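Local coordinates for protein peptidase (Yersinia bercovieri, PDB 5NYW) that is of unknown function but, as an ancestral proteasome beta-subunit of the Ntn-hydrolase superfamily, probably acts as a peptidase, at residues M75-M80 against G118-E123. Sequence-based numbering, arbitrary orientation.
Sequences MNVASM and GQIKGE
The Glu123 carboxylate meets the 75-80 loop with its oxygen edge: Ser79 CB lies by OE2 and Met80 CB by OE1, displaced to opposite sides of its plane. There, OE1 accepts the Met80 backbone N-H at 3.0 Å on its syn side, 15° out of the carboxylate plane; the N-H···O angle of 142° makes the bond somewhat bent. A second flat group, the Gly118–Gln119 peptide, has Met80 CE over one face, 3.3 Å from Gly118 C. The contact lies in the alpha-beta-beta-alpha sandwich of the proteasome-type Ntn-hydrolases, where the start of helix 80-98 meets the end of strand 112-120 and the type II turn from Ile120 to Glu123 that leads toward strand 126-130. Ser79 is the N-cap residue, its OG weakly bonded to Glu82 N, and Glu123 adds an acceptor for the first N-H of the helix. The helix dipole would be expected to stabilise the negative charge there, while OE2 has a weak, long ion pair with Arg126. With CG between its own backbone N and carbonyl carbon (chi1 74°), Glu123 extends straight from the turn to the helix end. Gln119, pointing away from this loop, steadies the turn: its NE2 donates in the amide plane to Glu123 O at 2.9 Å; NE2 also reaches Asp201, and Gln119 OE1 is hydrogen-bonded to Tyr198. Met80 bends at chi2 and chi3, which brings CE alongside Ile120 CG1 at 3.9 Å; Leu44 and Phe128 also touch the Met80 side chain. Ile120 points toward the loop, its CG2 3.6 Å from Ala78 O and its CD1 tip 3.4 Å from Ser79 C.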
loop_
_atom_site.group_PDB
_atom_site.type_symbol
_atom_site.label_atom_id
_atom_site.label_comp_id
_atom_site.label_asym_id
_atom_site.label_seq_id
_atom_site.Cartn_x
_atom_site.Cartn_y
_atom_site.Cartn_z
ATOM N N MET L 75 16.364 36.716 4.183
ATOM C CA MET L 75 16.905 37.980 3.696
ATOM C C MET L 75 16.560 38.255 2.236
ATOM O O MET L 75 16.647 39.399 1.781
ATOM C CB MET L 75 18.413 38.016 3.904
ATOM C CG MET L 75 18.735 37.910 5.376
ATOM S SD MET L 75 17.961 39.203 6.369
ATOM C CE MET L 75 18.999 40.599 5.976
ATOM N N ASN L 76 16.217 37.203 1.494
ATOM C CA ASN L 76 15.865 37.362 0.084
ATOM C C ASN L 76 14.411 36.993 -0.293
ATOM O O ASN L 76 14.076 36.985 -1.473
ATOM C CB ASN L 76 16.848 36.577 -0.793
ATOM C CG ASN L 76 16.848 35.088 -0.502
ATOM O OD1 ASN L 76 15.810 34.492 -0.191
ATOM N ND2 ASN L 76 18.029 34.471 -0.608
ATOM N N VAL L 77 13.556 36.668 0.680
ATOM C CA VAL L 77 12.135 36.482 0.366
ATOM C C VAL L 77 11.567 37.869 0.039
ATOM O O VAL L 77 11.948 38.875 0.655
ATOM C CB VAL L 77 11.302 35.827 1.519
ATOM C CG1 VAL L 77 11.690 34.362 1.702
ATOM C CG2 VAL L 77 11.456 36.585 2.830
ATOM N N ALA L 78 10.698 37.928 -0.964
ATOM C CA ALA L 78 10.177 39.206 -1.456
ATOM C C ALA L 78 9.101 39.815 -0.549
ATOM O O ALA L 78 8.969 41.037 -0.483
ATOM C CB ALA L 78 9.647 39.046 -2.875
ATOM N N SER L 79 8.332 38.966 0.133
ATOM C CA SER L 79 7.254 39.426 1.017
ATOM C C SER L 79 7.205 38.647 2.335
ATOM O O SER L 79 7.822 37.593 2.482
ATOM C CB SER L 79 5.900 39.318 0.313
ATOM O OG SER L 79 5.550 37.964 0.085
ATOM N N MET L 80 6.464 39.186 3.294
ATOM C CA MET L 80 6.274 38.545 4.581
ATOM C C MET L 80 5.541 37.216 4.412
ATOM O O MET L 80 5.752 36.275 5.181
ATOM C CB MET L 80 5.484 39.467 5.510
ATOM C CG MET L 80 5.602 39.157 6.992
ATOM S SD MET L 80 7.278 39.449 7.535
ATOM C CE MET L 80 7.395 41.160 7.060
ATOM N N GLY L 118 6.486 41.915 11.112
ATOM C CA GLY L 118 7.420 42.925 10.672
ATOM C C GLY L 118 7.068 43.568 9.360
ATOM O O GLY L 118 5.893 43.589 8.943
ATOM N N GLN L 119 8.100 44.071 8.690
ATOM C CA GLN L 119 7.893 44.777 7.437
ATOM C C GLN L 119 9.067 44.534 6.511
ATOM O O GLN L 119 10.225 44.596 6.937
ATOM C CB GLN L 119 7.721 46.273 7.691
ATOM C CG GLN L 119 7.217 47.055 6.506
ATOM C CD GLN L 119 7.020 48.527 6.826
ATOM O OE1 GLN L 119 7.587 49.039 7.793
ATOM N NE2 GLN L 119 6.186 49.208 6.035
ATOM N N ILE L 120 8.750 44.232 5.256
ATOM C CA ILE L 120 9.731 44.203 4.170
ATOM C C ILE L 120 9.423 45.381 3.252
ATOM O O ILE L 120 8.273 45.555 2.843
ATOM C CB ILE L 120 9.663 42.894 3.394
ATOM C CG1 ILE L 120 10.089 41.731 4.289
ATOM C CG2 ILE L 120 10.543 42.961 2.166
ATOM C CD1 ILE L 120 9.854 40.390 3.667
ATOM N N LYS L 121 10.432 46.186 2.922
ATOM C CA LYS L 121 10.166 47.432 2.198
ATOM C C LYS L 121 9.388 47.198 0.917
ATOM O O LYS L 121 9.705 46.311 0.137
ATOM C CB LYS L 121 11.455 48.207 1.908
ATOM C CG LYS L 121 11.174 49.655 1.490
ATOM C CD LYS L 121 12.443 50.493 1.332
ATOM C CE LYS L 121 12.108 51.960 1.038
ATOM N NZ LYS L 121 13.317 52.843 0.963
ATOM N N GLY L 122 8.353 48.006 0.724
ATOM C CA GLY L 122 7.460 47.850 -0.402
ATOM C C GLY L 122 6.112 47.299 0.011
ATOM O O GLY L 122 5.214 47.140 -0.818
ATOM N N GLU L 123 5.975 46.961 1.285
ATOM C CA GLU L 123 4.702 46.453 1.783
ATOM C C GLU L 123 4.453 47.018 3.192
ATOM O O GLU L 123 5.366 47.559 3.825
ATOM C CB GLU L 123 4.678 44.918 1.767
ATOM C CG GLU L 123 5.502 44.253 2.853
ATOM C CD GLU L 123 5.391 42.729 2.854
ATOM O OE1 GLU L 123 6.072 42.113 3.700
ATOM O OE2 GLU L 123 4.619 42.152 2.043
#